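Possible metal-dependent hydrolase (Veillonella parvula, PDB 3RPC) probably catalyses the hydrolysis of an as yet undefined substrate at a two-zinc centre of the metallo-beta-lactamase type. Local coordinates at residues L90-Q95 / E101-Q106; T162-G167 / K177-F182; G167-V170 / D174-K177. One frame throughout, in Å; residues are numbered along the deposited sequence.

Interaction 1: L90-Q95 / E101-Q106; sequences LPIFVQ and ELITSQ
Ile-103, on the inner side of helix 97-105, lowers its side chain between Ile-92 and Val-94, which lie two residues apart on strand 92-94. All three are buried, and the CB bonds of all three lead toward the opposing segment. The backbones remain well separated, with the CA atoms of Ile-92 and Ile-103 8.5 Å apart, and methyl groups meet between them.

From CB of Ile-103 the side chain divides. The short branch, CG2, turns toward Ile-92 and comes within 4.3 Å of that residue's own CG2. The longer branch runs through CG1, which serves as a spacer and stays farther from the strand, to the methyl CD1. CG1 lies opposite the carbonyl carbon, and an extended second torsion (chi2 176°) carries CD1 down to the strand. There it meets CG1 of Val-94 at 3.8 Å, the closest approach between the segments, and CG2 of Ile-92 at 4.2 Å. The Ile-103 and Val-94 side chains run alongside each other in opposite senses. Val-94 turns CG1 away from its carbonyl carbon and into this meeting point (chi1 -58°).

The strand and helix are consecutive elements of a beta-alpha-beta crossover ending in strand 111-113. Val-94 also packs on Val-111 and Ile-113 of that strand, Ile-92 on Val-68 of strand 67-69, and Ile-103 on Phe-108 of the connecting loop. Phe-93 points to the other face of the sheet, where its ring meets Phe-120 edge to face.

With only branched aliphatic groups meeting across the contact, this part of the helix rests on the strand through dispersion forces and exclusion of water, and the fit depends on methyl shape, with no directional polar bond between the two segments.

Interaction 2: T162-G167 / K177-F182; sequences TVYLVG and KALLRF
This is a helix-on-sheet packing contact, with Tyr-164 of strand 163-165 set beneath Ala-178 and Leu-179 of helix 173-182, the first two elements of a beta-alpha-beta unit completed by strand 186-190. The tyrosine side chain reaches the helix with CG anti to the backbone N (chi1 -178°), which sends the ring outward from the strand. Its far end meets the methyl of Ala-178, whose CB lies 3.6 Å from CZ and equally close to OH, in an oblique approach. Leu-179 comes to another part of the ring: its CD2 sits at the edge, near the ring plane, 3.8 Å from CD2 of Tyr-164, and the two side chains cross at about a right angle. From its own strand segment, Val-166 lays CG2 over the centre of one ring face, 3.7 Å above the plane.

At the other end of the contact Thr-162 faces the last helical turn. Its OG1 donates to a water at 2.8 Å, and that water donates in turn to the backbone O of Phe-182. The outer side of the helix turns to the second subunit, where Lys-177 and Arg-181 form salt bridges with Asp-149 of that chain.

The chemistry is thus divided: the buried middle relies on apolar packing around an aromatic ring, whereas a water-mediated bridge supplies the polar link at the partly exposed margin.

Interaction 3: G167-V170 / D174-K177; sequences GDTV and DVEK. With ZN (zinc ion), chain E; ZN (zinc ion), chain F.
Thr-169 approaches Val-175 from a loop that has just passed through an inverse gamma turn centred on Asp-168, while Val-175 stands on the first part of helix 173-182, with 8.5 Å between their CA atoms. The turn starts at Gly-167, which takes a positive phi (88°) and whose O accepts a weak hydrogen bond from Thr-169 N.

Across the contact, CG2 of Val-175 makes the touches. It lies 4.2 Å from CG2 of Thr-169, the two side chains passing in opposite directions, and 3.9 Å from the backbone O of Val-170. Thr-169 places its methyl between its backbone N and carbonyl carbon and its hydroxyl anti to the N (chi1 180°). From there OG1 donates to Val-170 O at 2.8 Å, in the carbonyl plane and on a lone pair. The same OG1 accepts from the backbone N of Ser-131, so two bonds fix its rotation and tie the loop to the residue preceding the zinc ligand His-132.

One residue before Thr-169, the carboxylate of Asp-168 joins the two zinc ions, which are 3.3 Å apart. Its OD2 binds the zinc of chain E at 2.4 Å and the zinc of chain F at 2.1 Å. A water also spans the pair, and a second water lies on the zinc of chain F. OD1, which binds neither metal, receives a weak hydrogen bond from ND2 of Asn-190.

His-72, His-74, His-132, Asp-76, His-77 and His-226 complete the two zinc sites. A bridging aspartate and a water between the metals are typical of binuclear zinc sites in the metallo-beta-lactamase superfamily, as in glyoxalase II, and the His-X-His-X-Asp-His sequence is the superfamily signature; in relatives the bridging water is commonly viewed as the nucleophile, and it may act so here.

How the interactions relate
Interaction 1 comes first along the chain, and its centre lies about 23 Å from those of both others, without touching them. It belongs to the sheet containing strands 67-69, 92-94 and 111-113, whereas interaction 2 belongs to the second sheet, through strands 163-165 and 186-190. Interactions 2 and 3 are neighbours, with centres about 8 Å apart: they share Gly-167, Lys-177 and helix 173-182, and Tyr-164 OH packs 3.6 Å from Val-175 CA. The chain therefore leaves strand 163-165, delivers Asp-168 to the zinc ions and returns as a helix over the same strand. That helix also meets the second subunit, connecting metal loop, sheet and dimer interface.

Interaction 1: L90-Q95 / E101-Q106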
loop_
_atom_site.group_PDB
_atom_site.type_symbol
_atom_site.label_atom_id
_atom_site.label_comp_id
_atom_site.label_asym_id
_atom_site.label_seq_id
_atom_site.Cartn_x
_atom_site.Cartn_y
_atom_site.Cartn_z
ATOM N N LEU A 90 9.822 -22.417 15.245
ATOM C CA LEU A 90 9.669 -22.283 13.795
ATOM C C LEU A 90 9.716 -20.821 13.383
ATOM O O LEU A 90 9.139 -19.968 14.052
ATOM C CB LEU A 90 8.347 -22.876 13.322
ATOM C CG LEU A 90 8.261 -24.399 13.290
ATOM C CD1 LEU A 90 6.850 -24.836 12.933
ATOM C CD2 LEU A 90 9.282 -24.955 12.297
ATOM N N PRO A 91 10.412 -20.524 12.279
ATOM C CA PRO A 91 10.387 -19.149 11.764
ATOM C C PRO A 91 8.957 -18.735 11.403
ATOM O O PRO A 91 8.250 -19.489 10.733
ATOM C CB PRO A 91 11.243 -19.232 10.494
ATOM C CG PRO A 91 12.114 -20.433 10.711
ATOM C CD PRO A 91 11.258 -21.407 11.462
ATOM N N ILE A 92 8.555 -17.549 11.851
ATOM C CA ILE A 92 7.240 -16.987 11.550
ATOM C C ILE A 92 7.451 -15.698 10.774
ATOM O O ILE A 92 8.091 -14.782 11.271
ATOM C CB ILE A 92 6.464 -16.633 12.836
ATOM C CG1 ILE A 92 6.616 -17.732 13.903
ATOM C CG2 ILE A 92 4.999 -16.332 12.519
ATOM C CD1 ILE A 92 6.071 -19.103 13.488
ATOM N N PHE A 93 6.896 -15.626 9.568
ATOM C CA PHE A 93 7.033 -14.444 8.729
ATOM C C PHE A 93 5.795 -13.587 8.911
ATOM O O PHE A 93 4.680 -14.091 8.842
ATOM C CB PHE A 93 7.187 -14.862 7.263
ATOM C CG PHE A 93 8.511 -15.514 6.974
ATOM C CD1 PHE A 93 9.613 -14.745 6.649
ATOM C CD2 PHE A 93 8.647 -16.890 7.026
ATOM C CE1 PHE A 93 10.842 -15.332 6.398
ATOM C CE2 PHE A 93 9.877 -17.492 6.772
ATOM C CZ PHE A 93 10.971 -16.710 6.452
ATOM N N VAL A 94 6.000 -12.299 9.160
ATOM C CA VAL A 94 4.905 -11.388 9.465
ATOM C C VAL A 94 5.040 -10.089 8.672
ATOM O O VAL A 94 6.057 -9.854 8.021
ATOM C CB VAL A 94 4.847 -11.075 10.980
ATOM C CG1 VAL A 94 4.682 -12.362 11.789
ATOM C CG2 VAL A 94 6.097 -10.304 11.425
ATOM N N GLN A 95 4.000 -9.256 8.704
ATOM C CA GLN A 95 3.942 -8.073 7.831
ATOM C C GLN A 95 4.546 -6.791 8.392
ATOM O O GLN A 95 4.899 -5.892 7.635
ATOM C CB GLN A 95 2.484 -7.782 7.424
ATOM C CG GLN A 95 1.649 -7.227 8.560
ATOM C CD GLN A 95 0.210 -6.924 8.169
ATOM O OE1 GLN A 95 -0.085 -6.576 7.021
ATOM N NE2 GLN A 95 -0.688 -7.034 9.136
ATOM N N GLU A 101 5.637 -7.980 17.330
ATOM C CA GLU A 101 5.592 -7.808 18.781
ATOM C C GLU A 101 4.528 -8.699 19.393
ATOM O O GLU A 101 4.748 -9.326 20.441
ATOM C CB GLU A 101 5.349 -6.349 19.151
ATOM C CG GLU A 101 6.560 -5.458 18.895
ATOM C CD GLU A 101 6.268 -3.992 19.139
ATOM O OE1 GLU A 101 5.105 -3.659 19.451
ATOM O OE2 GLU A 101 7.203 -3.173 19.016
ATOM N N LEU A 102 3.380 -8.785 18.732
ATOM C CA LEU A 102 2.314 -9.630 19.243
ATOM C C LEU A 102 2.757 -11.087 19.301
ATOM O O LEU A 102 2.641 -11.754 20.334
ATOM C CB LEU A 102 1.072 -9.507 18.364
ATOM C CG LEU A 102 -0.101 -10.382 18.815
ATOM C CD1 LEU A 102 -0.576 -9.982 20.210
ATOM C CD2 LEU A 102 -1.245 -10.320 17.811
ATOM N N ILE A 103 3.268 -11.584 18.181
ATOM C CA ILE A 103 3.603 -13.002 18.079
ATOM C C ILE A 103 4.814 -13.380 18.948
ATOM O O ILE A 103 4.848 -14.463 19.535
ATOM C CB ILE A 103 3.730 -13.435 16.595
ATOM C CG1 ILE A 103 2.344 -13.353 15.939
ATOM C CG2 ILE A 103 4.306 -14.846 16.486
ATOM C CD1 ILE A 103 2.324 -13.653 14.443
ATOM N N THR A 104 5.785 -12.478 19.047
ATOM C CA THR A 104 6.885 -12.637 19.995
ATOM C C THR A 104 6.358 -12.751 21.424
ATOM O O THR A 104 6.843 -13.571 22.210
ATOM C CB THR A 104 7.848 -11.443 19.948
ATOM O OG1 THR A 104 8.466 -11.368 18.654
ATOM C CG2 THR A 104 8.936 -11.605 21.018
ATOM N N SER A 105 5.374 -11.921 21.770
ATOM C CA SER A 105 4.829 -11.947 23.128
ATOM C C SER A 105 4.110 -13.268 23.393
ATOM O O SER A 105 3.850 -13.630 24.542
ATOM C CB SER A 105 3.879 -10.774 23.383
ATOM O OG SER A 105 2.614 -10.964 22.753
ATOM N N GLN A 106 3.784 -13.977 22.315
ATOM C CA GLN A 106 3.088 -15.253 22.405
ATOM C C GLN A 106 4.063 -16.433 22.466
ATOM O O GLN A 106 3.651 -17.592 22.444
ATOM C CB GLN A 106 2.077 -15.384 21.254
ATOM C CG GLN A 106 0.930 -14.371 21.371
ATOM C CD GLN A 106 0.103 -14.204 20.103
ATOM O OE1 GLN A 106 0.509 -14.605 19.012
ATOM N NE2 GLN A 106 -1.073 -13.603 20.249
#

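Interaction 2: T162-G167 / K177-F182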
loop_
_atom_site.group_PDB
_atom_site.type_symbol
_atom_site.label_atom_id
_atom_site.label_comp_id
_atom_site.label_asym_id
_atom_site.label_seq_id
_atom_site.Cartn_x
_atom_site.Cartn_y
_atom_site.Cartn_z
ATOM N N THR A 162 6.099 -19.053 -9.731
ATOM C CA THR A 162 5.944 -17.947 -8.812
ATOM C C THR A 162 4.522 -17.992 -8.277
ATOM O O THR A 162 3.570 -18.091 -9.045
ATOM C CB THR A 162 6.207 -16.621 -9.516
ATOM O OG1 THR A 162 7.593 -16.556 -9.868
ATOM C CG2 THR A 162 5.850 -15.448 -8.608
ATOM N N VAL A 163 4.397 -17.948 -6.956
ATOM C CA VAL A 163 3.109 -18.066 -6.289
ATOM C C VAL A 163 2.724 -16.741 -5.643
ATOM O O VAL A 163 3.499 -16.170 -4.875
ATOM C CB VAL A 163 3.154 -19.159 -5.204
ATOM C CG1 VAL A 163 1.817 -19.269 -4.497
ATOM C CG2 VAL A 163 3.563 -20.495 -5.816
ATOM N N TYR A 164 1.517 -16.258 -5.949
ATOM C CA TYR A 164 1.011 -15.015 -5.371
ATOM C C TYR A 164 -0.096 -15.355 -4.387
ATOM O O TYR A 164 -1.197 -15.734 -4.790
ATOM C CB TYR A 164 0.471 -14.096 -6.480
ATOM C CG TYR A 164 -0.047 -12.737 -6.044
ATOM C CD1 TYR A 164 0.247 -12.199 -4.787
ATOM C CD2 TYR A 164 -0.844 -11.987 -6.902
ATOM C CE1 TYR A 164 -0.238 -10.935 -4.413
ATOM C CE2 TYR A 164 -1.327 -10.756 -6.537
ATOM C CZ TYR A 164 -1.036 -10.231 -5.299
ATOM O OH TYR A 164 -1.543 -8.982 -4.976
ATOM N N LEU A 165 0.209 -15.252 -3.095
ATOM C CA LEU A 165 -0.787 -15.356 -2.040
ATOM C C LEU A 165 -1.365 -13.956 -1.882
ATOM O O LEU A 165 -0.745 -13.069 -1.308
ATOM C CB LEU A 165 -0.111 -15.818 -0.749
ATOM C CG LEU A 165 -0.970 -15.958 0.499
ATOM C CD1 LEU A 165 -1.836 -17.205 0.426
ATOM C CD2 LEU A 165 -0.050 -16.028 1.724
ATOM N N VAL A 166 -2.555 -13.737 -2.428
ATOM C CA VAL A 166 -3.052 -12.367 -2.558
ATOM C C VAL A 166 -3.400 -11.732 -1.207
ATOM O O VAL A 166 -3.158 -10.533 -0.982
ATOM C CB VAL A 166 -4.268 -12.317 -3.486
ATOM C CG1 VAL A 166 -4.772 -10.871 -3.634
ATOM C CG2 VAL A 166 -3.896 -12.889 -4.849
ATOM N N GLY A 167 -3.975 -12.537 -0.315
ATOM C CA GLY A 167 -4.312 -12.083 1.024
ATOM C C GLY A 167 -5.683 -11.440 1.156
ATOM O O GLY A 167 -6.466 -11.393 0.204
ATOM N N LYS A 177 -0.160 -4.026 -9.330
ATOM C CA LYS A 177 1.293 -3.907 -9.224
ATOM C C LYS A 177 1.960 -5.263 -9.078
ATOM O O LYS A 177 2.904 -5.569 -9.811
ATOM C CB LYS A 177 1.681 -2.996 -8.059
ATOM C CG LYS A 177 1.495 -1.512 -8.359
ATOM C CD LYS A 177 1.660 -0.688 -7.094
ATOM C CE LYS A 177 1.594 0.815 -7.369
ATOM N NZ LYS A 177 1.954 1.564 -6.120
ATOM N N ALA A 178 1.470 -6.083 -8.149
ATOM C CA ALA A 178 2.088 -7.387 -7.941
ATOM C C ALA A 178 1.969 -8.259 -9.184
ATOM O O ALA A 178 2.923 -8.943 -9.563
ATOM C CB ALA A 178 1.485 -8.085 -6.733
ATOM N N LEU A 179 0.803 -8.231 -9.821
ATOM C CA LEU A 179 0.563 -9.058 -10.996
ATOM C C LEU A 179 1.519 -8.722 -12.138
ATOM O O LEU A 179 2.085 -9.612 -12.773
ATOM C CB LEU A 179 -0.895 -8.912 -11.466
ATOM C CG LEU A 179 -1.951 -9.525 -10.536
ATOM C CD1 LEU A 179 -3.358 -9.166 -11.004
ATOM C CD2 LEU A 179 -1.806 -11.037 -10.429
ATOM N N LEU A 180 1.705 -7.431 -12.403
ATOM C CA LEU A 180 2.545 -7.037 -13.520
ATOM C C LEU A 180 4.036 -7.179 -13.195
ATOM O O LEU A 180 4.825 -7.616 -14.034
ATOM C CB LEU A 180 2.209 -5.607 -13.954
ATOM C CG LEU A 180 2.993 -5.071 -15.159
ATOM C CD1 LEU A 180 2.686 -5.870 -16.420
ATOM C CD2 LEU A 180 2.689 -3.597 -15.376
ATOM N N ARG A 181 4.420 -6.829 -11.973
ATOM C CA ARG A 181 5.832 -6.862 -11.604
ATOM C C ARG A 181 6.395 -8.271 -11.502
ATOM O O ARG A 181 7.535 -8.515 -11.890
ATOM C CB ARG A 181 6.065 -6.112 -10.294
ATOM C CG ARG A 181 5.840 -4.628 -10.439
ATOM C CD ARG A 181 5.714 -3.924 -9.109
ATOM N NE ARG A 181 5.358 -2.520 -9.322
ATOM C CZ ARG A 181 5.254 -1.618 -8.355
ATOM N NH1 ARG A 181 5.469 -1.968 -7.095
ATOM N NH2 ARG A 181 4.921 -0.364 -8.655
ATOM N N PHE A 182 5.594 -9.199 -10.987
ATOM C CA PHE A 182 6.107 -10.529 -10.659
ATOM C C PHE A 182 5.506 -11.663 -11.488
ATOM O O PHE A 182 5.956 -12.810 -11.397
ATOM C CB PHE A 182 5.950 -10.789 -9.155
ATOM C CG PHE A 182 6.543 -9.706 -8.308
ATOM C CD1 PHE A 182 7.904 -9.462 -8.342
ATOM C CD2 PHE A 182 5.741 -8.909 -7.502
ATOM C CE1 PHE A 182 8.459 -8.446 -7.584
ATOM C CE2 PHE A 182 6.289 -7.900 -6.738
ATOM C CZ PHE A 182 7.650 -7.667 -6.780
HETATM O O HOH W 1 8.362 -13.961 -10.693
#

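Interaction 3: G167-V170 / D174-K177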
loop_
_atom_site.group_PDB
_atom_site.type_symbol
_atom_site.label_atom_id
_atom_site.label_comp_id
_atom_site.label_asym_id
_atom_site.label_seq_id
_atom_site.Cartn_x
_atom_site.Cartn_y
_atom_site.Cartn_z
ATOM N N GLY A 167 -3.975 -12.537 -0.315
ATOM C CA GLY A 167 -4.312 -12.083 1.024
ATOM C C GLY A 167 -5.683 -11.440 1.156
ATOM O O GLY A 167 -6.466 -11.393 0.204
ATOM N N ASP A 168 -5.974 -10.951 2.357
ATOM C CA ASP A 168 -7.249 -10.296 2.642
ATOM C C ASP A 168 -7.251 -8.855 2.131
ATOM O O ASP A 168 -7.000 -7.913 2.884
ATOM C CB ASP A 168 -7.549 -10.338 4.148
ATOM C CG ASP A 168 -8.276 -11.612 4.580
ATOM O OD1 ASP A 168 -8.297 -12.592 3.814
ATOM O OD2 ASP A 168 -8.835 -11.624 5.697
ATOM N N THR A 169 -7.513 -8.709 0.836
ATOM C CA THR A 169 -7.582 -7.398 0.201
ATOM C C THR A 169 -8.680 -7.421 -0.841
ATOM O O THR A 169 -9.005 -8.470 -1.401
ATOM C CB THR A 169 -6.235 -7.025 -0.451
ATOM O OG1 THR A 169 -6.330 -5.735 -1.081
ATOM C CG2 THR A 169 -5.803 -8.077 -1.474
ATOM N N VAL A 170 -9.265 -6.257 -1.074
ATOM C CA VAL A 170 -10.101 -6.059 -2.254
ATOM C C VAL A 170 -9.193 -5.752 -3.449
ATOM O O VAL A 170 -7.978 -5.627 -3.304
ATOM C CB VAL A 170 -11.124 -4.931 -2.041
ATOM C CG1 VAL A 170 -11.989 -5.214 -0.823
ATOM C CG2 VAL A 170 -10.440 -3.550 -1.911
ATOM N N ASP A 174 -2.513 -2.193 -5.737
ATOM C CA ASP A 174 -1.446 -3.019 -5.173
ATOM C C ASP A 174 -1.476 -4.412 -5.796
ATOM O O ASP A 174 -0.430 -5.040 -5.988
ATOM C CB ASP A 174 -1.558 -3.100 -3.652
ATOM C CG ASP A 174 -1.033 -1.844 -2.961
ATOM O OD1 ASP A 174 -0.103 -1.215 -3.502
ATOM O OD2 ASP A 174 -1.538 -1.499 -1.876
ATOM N N VAL A 175 -2.681 -4.888 -6.102
ATOM C CA VAL A 175 -2.858 -6.179 -6.760
ATOM C C VAL A 175 -2.346 -6.073 -8.205
ATOM O O VAL A 175 -1.600 -6.941 -8.679
ATOM C CB VAL A 175 -4.341 -6.616 -6.718
ATOM C CG1 VAL A 175 -4.555 -7.938 -7.472
ATOM C CG2 VAL A 175 -4.810 -6.725 -5.272
ATOM N N GLU A 176 -2.727 -4.997 -8.898
ATOM C CA GLU A 176 -2.257 -4.771 -10.271
ATOM C C GLU A 176 -0.743 -4.702 -10.319
ATOM O O GLU A 176 -0.124 -5.238 -11.235
ATOM C CB GLU A 176 -2.860 -3.495 -10.875
ATOM C CG GLU A 176 -4.383 -3.511 -11.014
ATOM C CD GLU A 176 -4.901 -4.404 -12.142
ATOM O OE1 GLU A 176 -4.099 -5.051 -12.859
ATOM O OE2 GLU A 176 -6.137 -4.451 -12.322
ATOM N N LYS A 177 -0.160 -4.026 -9.330
ATOM C CA LYS A 177 1.293 -3.907 -9.224
ATOM C C LYS A 177 1.960 -5.263 -9.078
ATOM O O LYS A 177 2.904 -5.569 -9.811
ATOM C CB LYS A 177 1.681 -2.996 -8.059
ATOM C CG LYS A 177 1.495 -1.512 -8.359
ATOM C CD LYS A 177 1.660 -0.688 -7.094
ATOM C CE LYS A 177 1.594 0.815 -7.369
ATOM N NZ LYS A 177 1.954 1.564 -6.120
HETATM ZN ZN ZN E . -8.742 -10.405 7.745
HETATM ZN ZN ZN F . -9.880 -13.295 6.531
HETATM O O HOH W 2 -9.936 -11.893 8.358
HETATM O O HOH W 3 -12.074 -12.050 6.079
#